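Local coordinates for DNA polymerase sliding clamp 3 (Sulfolobus tokodaii, PDB 3AIZ), which serves as a subunit of the ring-shaped sliding clamp that encircles DNA and tethers the polymerase catalytic subunit and other processing proteins to it during replication, at residues S12-E24 and I36-I49. Sequence-based numbering, arbitrary orientation.
Sequences SYIFRTLEEFIDE and IRGIDPSRVTFIDI. With SO4 (sulfate ion), chain H; SO4 (sulfate ion), chain G.
L18 on helix 8-18 lowers its forked end onto the hairpin of strands 33-39 and 45-52, a worked example of how the DNA-clamp fold lays a helix against a curved antiparallel sheet. In PCNA clamps such helices line the central channel through which DNA passes. Segment 12-18 of the helix runs nearly antiparallel to strand 45-49, at 163°, and no hydrogen bond joins the two segments; aliphatic ends and two phenylalanine rings, F15 and F21, do the work. CD2 of L18 lies 3.6 Å from CD1 of I47, while its fork meets the tip of I49 end on and CD1 touches CG2 of I36. F15 crosses I36 at about a right angle, its CE2 3.8 Å from I36 CD1, which approaches the ring obliquely. In I47, CG1 stands anti to the carbonyl carbon and CD1 continues extended from it (chi2 178°), between L18 and F21, whose CB it meets at 3.7 Å. The F21 side chain crosses those of I47 and T45 at about right angles, T45 CG2 sitting 3.7 Å from ring atom CE2. CD1 of I22 reaches CA of G38. At the hairpin turn, T45 N donates to D40 OD1 from the syn side, tilted 28° out of the carboxylate plane. Where the backbones come nearest, D40 CA makes a CA-H...O contact of 3.5 Å with F21 O, against which P41 CD also lies.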
ATOM      1  N   SER C  12      24.906  21.237   2.719  1.00 39.68           N
ATOM      2  CA  SER C  12      24.559  20.686   4.024  1.00 39.10           C
ATOM      3  C   SER C  12      24.734  19.170   4.074  1.00 38.94           C
ATOM      4  O   SER C  12      25.071  18.612   5.119  1.00 40.31           O
ATOM      5  CB  SER C  12      23.125  21.062   4.404  1.00 42.34           C
ATOM      6  OG  SER C  12      22.189  20.468   3.523  1.00 47.79           O
ATOM      7  N   TYR C  13      24.507  18.509   2.944  1.00 40.70           N
ATOM      8  CA  TYR C  13      24.586  17.051   2.887  1.00 41.47           C
ATOM      9  C   TYR C  13      26.006  16.521   3.081  1.00 38.39           C
ATOM     10  O   TYR C  13      26.195  15.361   3.446  1.00 35.78           O
ATOM     11  CB  TYR C  13      23.985  16.523   1.582  1.00 40.38           C
ATOM     12  CG  TYR C  13      22.479  16.389   1.624  1.00 44.81           C
ATOM     13  CD1 TYR C  13      21.657  17.429   1.215  1.00 44.88           C
ATOM     14  CD2 TYR C  13      21.881  15.222   2.083  1.00 42.70           C
ATOM     15  CE1 TYR C  13      20.281  17.309   1.257  1.00 47.76           C
ATOM     16  CE2 TYR C  13      20.508  15.092   2.127  1.00 42.94           C
ATOM     17  CZ  TYR C  13      19.711  16.138   1.713  1.00 45.82           C
ATOM     18  OH  TYR C  13      18.341  16.013   1.756  1.00 44.59           O
ATOM     19  N   ILE C  14      26.998  17.371   2.835  1.00 34.43           N
ATOM     20  CA  ILE C  14      28.386  17.007   3.095  1.00 36.14           C
ATOM     21  C   ILE C  14      28.567  16.704   4.578  1.00 35.45           C
ATOM     22  O   ILE C  14      29.293  15.784   4.954  1.00 33.13           O
ATOM     23  CB  ILE C  14      29.355  18.140   2.702  1.00 34.51           C
ATOM     24  CG1 ILE C  14      29.225  18.471   1.214  1.00 32.66           C
ATOM     25  CG2 ILE C  14      30.788  17.756   3.037  1.00 28.88           C
ATOM     26  CD1 ILE C  14      30.137  19.590   0.761  1.00 30.82           C
ATOM     27  N   PHE C  15      27.888  17.484   5.413  1.00 37.94           N
ATOM     28  CA  PHE C  15      28.007  17.363   6.860  1.00 34.61           C
ATOM     29  C   PHE C  15      27.045  16.322   7.420  1.00 36.20           C
ATOM     30  O   PHE C  15      27.284  15.750   8.483  1.00 37.81           O
ATOM     31  CB  PHE C  15      27.783  18.722   7.520  1.00 32.43           C
ATOM     32  CG  PHE C  15      28.770  19.766   7.089  1.00 30.46           C
ATOM     33  CD1 PHE C  15      28.594  20.454   5.902  1.00 30.55           C
ATOM     34  CD2 PHE C  15      29.881  20.051   7.864  1.00 30.11           C
ATOM     35  CE1 PHE C  15      29.506  21.408   5.498  1.00 32.68           C
ATOM     36  CE2 PHE C  15      30.795  21.005   7.465  1.00 29.16           C
ATOM     37  CZ  PHE C  15      30.608  21.685   6.281  1.00 30.19           C
ATOM     38  N   ARG C  16      25.959  16.077   6.697  1.00 36.24           N
ATOM     39  CA  ARG C  16      25.024  15.026   7.075  1.00 38.72           C
ATOM     40  C   ARG C  16      25.649  13.658   6.815  1.00 39.89           C
ATOM     41  O   ARG C  16      25.365  12.690   7.520  1.00 42.59           O
ATOM     42  CB  ARG C  16      23.709  15.180   6.310  1.00 41.55           C
ATOM     43  CG  ARG C  16      23.061  16.544   6.490  1.00 44.11           C
ATOM     44  CD  ARG C  16      21.783  16.670   5.685  1.00 45.00           C
ATOM     45  NE  ARG C  16      20.778  15.697   6.099  1.00 51.96           N
ATOM     46  CZ  ARG C  16      19.546  15.645   5.607  1.00 51.45           C
ATOM     47  NH1 ARG C  16      19.163  16.514   4.681  1.00 45.66           N
ATOM     48  NH2 ARG C  16      18.694  14.725   6.040  1.00 51.56           N
ATOM     49  N   THR C  17      26.510  13.589   5.804  1.00 37.14           N
ATOM     50  CA  THR C  17      27.270  12.376   5.530  1.00 36.76           C
ATOM     51  C   THR C  17      28.247  12.110   6.668  1.00 38.68           C
ATOM     52  O   THR C  17      28.364  10.984   7.149  1.00 40.29           O
ATOM     53  CB  THR C  17      28.067  12.481   4.215  1.00 35.81           C
ATOM     54  OG1 THR C  17      27.167  12.620   3.110  1.00 38.81           O
ATOM     55  CG2 THR C  17      28.914  11.237   4.011  1.00 33.66           C
ATOM     56  N   LEU C  18      28.945  13.158   7.092  1.00 36.32           N
ATOM     57  CA  LEU C  18      29.947  13.042   8.146  1.00 35.42           C
ATOM     58  C   LEU C  18      29.354  12.573   9.472  1.00 37.26           C
ATOM     59  O   LEU C  18      30.034  11.921  10.263  1.00 39.86           O
ATOM     60  CB  LEU C  18      30.685  14.369   8.338  1.00 34.64           C
ATOM     61  CG  LEU C  18      31.548  14.845   7.169  1.00 34.06           C
ATOM     62  CD1 LEU C  18      32.146  16.210   7.464  1.00 31.64           C
ATOM     63  CD2 LEU C  18      32.640  13.835   6.864  1.00 34.98           C
ATOM     64  N   GLU C  19      28.089  12.906   9.713  1.00 36.77           N
ATOM     65  CA  GLU C  19      27.415  12.484  10.938  1.00 40.33           C
ATOM     66  C   GLU C  19      27.475  10.971  11.107  1.00 39.95           C
ATOM     67  O   GLU C  19      27.501  10.461  12.228  1.00 37.26           O
ATOM     68  CB  GLU C  19      25.956  12.942  10.945  1.00 42.42           C
ATOM     69  CG  GLU C  19      25.748  14.379  11.381  1.00 43.14           C
ATOM     70  CD  GLU C  19      24.279  14.758  11.436  1.00 50.72           C
ATOM     71  OE1 GLU C  19      23.522  14.349  10.529  1.00 48.22           O
ATOM     72  OE2 GLU C  19      23.882  15.467  12.387  1.00 52.89           O
ATOM     73  N   GLU C  20      27.496  10.261   9.985  1.00 39.75           N
ATOM     74  CA  GLU C  20      27.527   8.805   9.993  1.00 38.99           C
ATOM     75  C   GLU C  20      28.852   8.273  10.532  1.00 37.99           C
ATOM     76  O   GLU C  20      28.935   7.127  10.970  1.00 39.80           O
ATOM     77  CB  GLU C  20      27.291   8.263   8.582  1.00 39.24           C
ATOM     78  CG  GLU C  20      26.004   8.746   7.927  1.00 40.92           C
ATOM     79  CD  GLU C  20      24.764   8.074   8.490  1.00 43.76           C
ATOM     80  OE1 GLU C  20      24.903   7.174   9.345  1.00 41.29           O
ATOM     81  OE2 GLU C  20      23.647   8.445   8.071  1.00 43.07           O
ATOM     82  N   PHE C  21      29.884   9.111  10.504  1.00 36.35           N
ATOM     83  CA  PHE C  21      31.228   8.673  10.866  1.00 38.67           C
ATOM     84  C   PHE C  21      31.761   9.293  12.157  1.00 41.33           C
ATOM     85  O   PHE C  21      32.331   8.594  12.995  1.00 42.54           O
ATOM     86  CB  PHE C  21      32.201   8.946   9.716  1.00 37.31           C
ATOM     87  CG  PHE C  21      31.851   8.229   8.446  1.00 37.43           C
ATOM     88  CD1 PHE C  21      31.026   8.821   7.506  1.00 34.30           C
ATOM     89  CD2 PHE C  21      32.341   6.957   8.197  1.00 34.79           C
ATOM     90  CE1 PHE C  21      30.699   8.162   6.337  1.00 32.48           C
ATOM     91  CE2 PHE C  21      32.016   6.292   7.031  1.00 33.70           C
ATOM     92  CZ  PHE C  21      31.194   6.895   6.100  1.00 32.83           C
ATOM     93  N   ILE C  22      31.582  10.600  12.316  1.00 40.99           N
ATOM     94  CA  ILE C  22      32.171  11.306  13.449  1.00 41.20           C
ATOM     95  C   ILE C  22      31.185  12.214  14.182  1.00 42.34           C
ATOM     96  O   ILE C  22      30.168  12.624  13.623  1.00 40.07           O
ATOM     97  CB  ILE C  22      33.397  12.127  13.012  1.00 38.23           C
ATOM     98  CG1 ILE C  22      33.006  13.133  11.931  1.00 40.27           C
ATOM     99  CG2 ILE C  22      34.489  11.208  12.497  1.00 36.60           C
ATOM    100  CD1 ILE C  22      34.187  13.861  11.331  1.00 40.00           C
ATOM    101  N   ASP C  23      31.501  12.522  15.437  1.00 45.39           N
ATOM    102  CA  ASP C  23      30.647  13.360  16.273  1.00 46.91           C
ATOM    103  C   ASP C  23      31.055  14.827  16.214  1.00 47.07           C
ATOM    104  O   ASP C  23      30.210  15.711  16.075  1.00 50.76           O
ATOM    105  CB  ASP C  23      30.677  12.875  17.725  1.00 48.02           C
ATOM    106  CG  ASP C  23      30.011  11.525  17.903  1.00 60.14           C
ATOM    107  OD1 ASP C  23      29.208  11.133  17.027  1.00 58.64           O
ATOM    108  OD2 ASP C  23      30.288  10.858  18.922  1.00 64.89           O
ATOM    109  N   GLU C  24      32.354  15.080  16.331  1.00 45.95           N
ATOM    110  CA  GLU C  24      32.883  16.436  16.268  1.00 40.09           C
ATOM    111  C   GLU C  24      33.752  16.607  15.031  1.00 42.47           C
ATOM    112  O   GLU C  24      34.570  15.745  14.716  1.00 48.07           O
ATOM    113  CB  GLU C  24      33.690  16.755  17.531  1.00 39.84           C
ATOM    114  CG  GLU C  24      34.485  18.058  17.468  1.00 45.29           C
ATOM    115  CD  GLU C  24      35.860  17.889  16.835  1.00 54.73           C
ATOM    116  OE1 GLU C  24      36.503  16.841  17.067  1.00 55.89           O
ATOM    117  OE2 GLU C  24      36.302  18.809  16.112  1.00 47.93           O
ATOM    118  N   ILE C  36      38.522  19.917   5.805  1.00 34.33           N
ATOM    119  CA  ILE C  36      37.864  19.164   6.861  1.00 34.42           C
ATOM    120  C   ILE C  36      38.439  17.760   6.893  1.00 31.71           C
ATOM    121  O   ILE C  36      38.552  17.104   5.860  1.00 32.58           O
ATOM    122  CB  ILE C  36      36.344  19.083   6.645  1.00 32.70           C
ATOM    123  CG1 ILE C  36      35.745  20.485   6.528  1.00 28.99           C
ATOM    124  CG2 ILE C  36      35.687  18.310   7.778  1.00 28.12           C
ATOM    125  CD1 ILE C  36      34.284  20.487   6.159  1.00 31.56           C
ATOM    126  N   ARG C  37      38.805  17.303   8.083  1.00 34.18           N
ATOM    127  CA  ARG C  37      39.473  16.020   8.224  1.00 33.53           C
ATOM    128  C   ARG C  37      39.064  15.336   9.518  1.00 34.32           C
ATOM    129  O   ARG C  37      39.162  15.923  10.595  1.00 41.98           O
ATOM    130  CB  ARG C  37      40.988  16.219   8.183  1.00 35.82           C
ATOM    131  CG  ARG C  37      41.796  14.964   8.422  1.00 39.11           C
ATOM    132  CD  ARG C  37      43.271  15.223   8.178  1.00 41.79           C
ATOM    133  NE  ARG C  37      43.525  15.657   6.806  1.00 42.11           N
ATOM    134  CZ  ARG C  37      44.737  15.864   6.303  1.00 48.70           C
ATOM    135  NH1 ARG C  37      45.810  15.677   7.060  1.00 44.71           N
ATOM    136  NH2 ARG C  37      44.877  16.258   5.044  1.00 45.42           N
ATOM    137  N   GLY C  38      38.599  14.097   9.407  1.00 31.35           N
ATOM    138  CA  GLY C  38      38.172  13.339  10.568  1.00 33.61           C
ATOM    139  C   GLY C  38      38.427  11.853  10.423  1.00 33.10           C
ATOM    140  O   GLY C  38      38.829  11.383   9.360  1.00 31.21           O
ATOM    141  N   ILE C  39      38.190  11.112  11.500  1.00 30.09           N
ATOM    142  CA  ILE C  39      38.368   9.667  11.488  1.00 31.66           C
ATOM    143  C   ILE C  39      37.419   9.005  12.483  1.00 34.01           C
ATOM    144  O   ILE C  39      37.392   9.359  13.661  1.00 38.99           O
ATOM    145  CB  ILE C  39      39.828   9.277  11.801  1.00 35.45           C
ATOM    146  CG1 ILE C  39      40.007   7.759  11.746  1.00 34.21           C
ATOM    147  CG2 ILE C  39      40.255   9.822  13.156  1.00 37.71           C
ATOM    148  CD1 ILE C  39      41.421   7.308  12.040  1.00 39.98           C
ATOM    149  N   ASP C  40      36.631   8.050  12.000  1.00 33.79           N
ATOM    150  CA  ASP C  40      35.635   7.385  12.835  1.00 37.63           C
ATOM    151  C   ASP C  40      36.272   6.661  14.021  1.00 39.46           C
ATOM    152  O   ASP C  40      37.456   6.329  13.988  1.00 38.18           O
ATOM    153  CB  ASP C  40      34.780   6.424  12.000  1.00 40.52           C
ATOM    154  CG  ASP C  40      35.605   5.372  11.284  1.00 43.05           C
ATOM    155  OD1 ASP C  40      36.840   5.348  11.468  1.00 43.51           O
ATOM    156  OD2 ASP C  40      35.014   4.566  10.536  1.00 45.19           O
ATOM    157  N   PRO C  41      35.481   6.425  15.080  1.00 41.82           N
ATOM    158  CA  PRO C  41      35.970   5.792  16.311  1.00 41.87           C
ATOM    159  C   PRO C  41      36.664   4.453  16.065  1.00 42.29           C
ATOM    160  O   PRO C  41      37.641   4.147  16.747  1.00 45.54           O
ATOM    161  CB  PRO C  41      34.691   5.585  17.125  1.00 42.40           C
ATOM    162  CG  PRO C  41      33.773   6.656  16.651  1.00 40.81           C
ATOM    163  CD  PRO C  41      34.063   6.813  15.187  1.00 41.52           C
ATOM    164  N   SER C  42      36.167   3.673  15.111  1.00 42.74           N
ATOM    165  CA  SER C  42      36.761   2.372  14.808  1.00 43.93           C
ATOM    166  C   SER C  42      38.060   2.531  14.026  1.00 41.39           C
ATOM    167  O   SER C  42      38.790   1.564  13.813  1.00 40.58           O
ATOM    168  CB  SER C  42      35.784   1.502  14.016  1.00 42.42           C
ATOM    169  OG  SER C  42      35.624   1.989  12.696  1.00 42.86           O
ATOM    170  N   ARG C  43      38.335   3.758  13.597  1.00 39.64           N
ATOM    171  CA  ARG C  43      39.540   4.066  12.833  1.00 40.98           C
ATOM    172  C   ARG C  43      39.567   3.333  11.497  1.00 37.37           C
ATOM    173  O   ARG C  43      40.597   3.283  10.824  1.00 35.36           O
ATOM    174  CB  ARG C  43      40.796   3.753  13.650  1.00 39.68           C
ATOM    175  CG  ARG C  43      40.829   4.455  14.998  1.00 43.16           C
ATOM    176  CD  ARG C  43      42.195   4.357  15.645  1.00 50.30           C
ATOM    177  NE  ARG C  43      43.235   4.941  14.803  1.00 58.73           N
ATOM    178  CZ  ARG C  43      43.467   6.246  14.701  1.00 55.09           C
ATOM    179  NH1 ARG C  43      42.727   7.109  15.385  1.00 50.77           N
ATOM    180  NH2 ARG C  43      44.436   6.688  13.911  1.00 52.21           N
ATOM    181  N   VAL C  44      38.424   2.772  11.116  1.00 36.09           N
ATOM    182  CA  VAL C  44      38.294   2.090   9.835  1.00 37.25           C
ATOM    183  C   VAL C  44      38.219   3.098   8.695  1.00 34.90           C
ATOM    184  O   VAL C  44      38.771   2.874   7.617  1.00 33.75           O
ATOM    185  CB  VAL C  44      37.042   1.187   9.801  1.00 39.69           C
ATOM    186  CG1 VAL C  44      36.762   0.711   8.384  1.00 39.09           C
ATOM    187  CG2 VAL C  44      37.210   0.003  10.741  1.00 37.14           C
ATOM    188  N   THR C  45      37.540   4.213   8.939  1.00 34.09           N
ATOM    189  CA  THR C  45      37.343   5.225   7.908  1.00 33.67           C
ATOM    190  C   THR C  45      38.082   6.522   8.214  1.00 33.40           C
ATOM    191  O   THR C  45      37.927   7.100   9.289  1.00 35.75           O
ATOM    192  CB  THR C  45      35.851   5.547   7.710  1.00 33.50           C
ATOM    193  OG1 THR C  45      35.137   4.346   7.396  1.00 37.64           O
ATOM    194  CG2 THR C  45      35.669   6.550   6.583  1.00 32.37           C
ATOM    195  N   PHE C  46      38.890   6.972   7.261  1.00 30.82           N
ATOM    196  CA  PHE C  46      39.548   8.266   7.361  1.00 30.61           C
ATOM    197  C   PHE C  46      38.990   9.192   6.295  1.00 30.94           C
ATOM    198  O   PHE C  46      38.919   8.829   5.122  1.00 30.27           O
ATOM    199  CB  PHE C  46      41.062   8.129   7.198  1.00 34.94           C
ATOM    200  CG  PHE C  46      41.767   9.441   7.011  1.00 33.89           C
ATOM    201  CD1 PHE C  46      42.174   9.849   5.752  1.00 33.47           C
ATOM    202  CD2 PHE C  46      42.015  10.271   8.091  1.00 32.18           C
ATOM    203  CE1 PHE C  46      42.821  11.056   5.574  1.00 32.54           C
ATOM    204  CE2 PHE C  46      42.660  11.478   7.919  1.00 33.33           C
ATOM    205  CZ  PHE C  46      43.063  11.871   6.660  1.00 36.59           C
ATOM    206  N   ILE C  47      38.598  10.393   6.706  1.00 32.10           N
ATOM    207  CA  ILE C  47      37.929  11.322   5.807  1.00 31.37           C
ATOM    208  C   ILE C  47      38.762  12.573   5.560  1.00 31.73           C
ATOM    209  O   ILE C  47      39.169  13.256   6.499  1.00 34.20           O
ATOM    210  CB  ILE C  47      36.552  11.724   6.360  1.00 30.37           C
ATOM    211  CG1 ILE C  47      35.747  10.473   6.724  1.00 29.28           C
ATOM    212  CG2 ILE C  47      35.806  12.588   5.355  1.00 30.46           C
ATOM    213  CD1 ILE C  47      34.393  10.763   7.323  1.00 34.17           C
ATOM    214  N   ASP C  48      39.011  12.866   4.290  1.00 31.07           N
ATOM    215  CA  ASP C  48      39.789  14.038   3.913  1.00 31.01           C
ATOM    216  C   ASP C  48      39.027  14.884   2.899  1.00 33.82           C
ATOM    217  O   ASP C  48      38.916  14.518   1.728  1.00 32.83           O
ATOM    218  CB  ASP C  48      41.141  13.616   3.341  1.00 31.72           C
ATOM    219  CG  ASP C  48      42.039  14.797   3.049  1.00 38.59           C
ATOM    220  OD1 ASP C  48      42.027  15.764   3.839  1.00 40.71           O
ATOM    221  OD2 ASP C  48      42.760  14.757   2.028  1.00 44.24           O
ATOM    222  N   ILE C  49      38.507  16.018   3.354  1.00 33.49           N
ATOM    223  CA  ILE C  49      37.702  16.888   2.504  1.00 31.87           C
ATOM    224  C   ILE C  49      38.396  18.214   2.217  1.00 34.70           C
ATOM    225  O   ILE C  49      39.013  18.810   3.100  1.00 35.22           O
ATOM    226  CB  ILE C  49      36.328  17.172   3.137  1.00 31.80           C
ATOM    227  CG1 ILE C  49      35.574  15.863   3.384  1.00 33.03           C
ATOM    228  CG2 ILE C  49      35.514  18.100   2.249  1.00 33.60           C
ATOM    229  CD1 ILE C  49      34.249  16.043   4.096  1.00 29.57           C
TER
HETATM  230  S   SO4 H 248      32.360   3.312  13.867  1.00 56.29           S
HETATM  231  O1  SO4 H 248      32.169   1.949  13.377  1.00 47.51           O
HETATM  232  O2  SO4 H 248      32.383   3.304  15.328  1.00 50.34           O
HETATM  233  O3  SO4 H 248      33.625   3.839  13.366  1.00 45.67           O
HETATM  234  O4  SO4 H 248      31.263   4.159  13.400  1.00 51.17           O
HETATM  235  S   SO4 G 247      19.988  12.220   8.237  1.00 81.70           S
HETATM  236  O1  SO4 G 247      21.029  11.197   8.306  1.00 71.76           O
HETATM  237  O2  SO4 G 247      20.587  13.538   8.443  1.00 61.35           O
HETATM  238  O3  SO4 G 247      19.347  12.173   6.924  1.00 65.12           O
HETATM  239  O4  SO4 G 247      18.990  11.970   9.274  1.00 75.58           O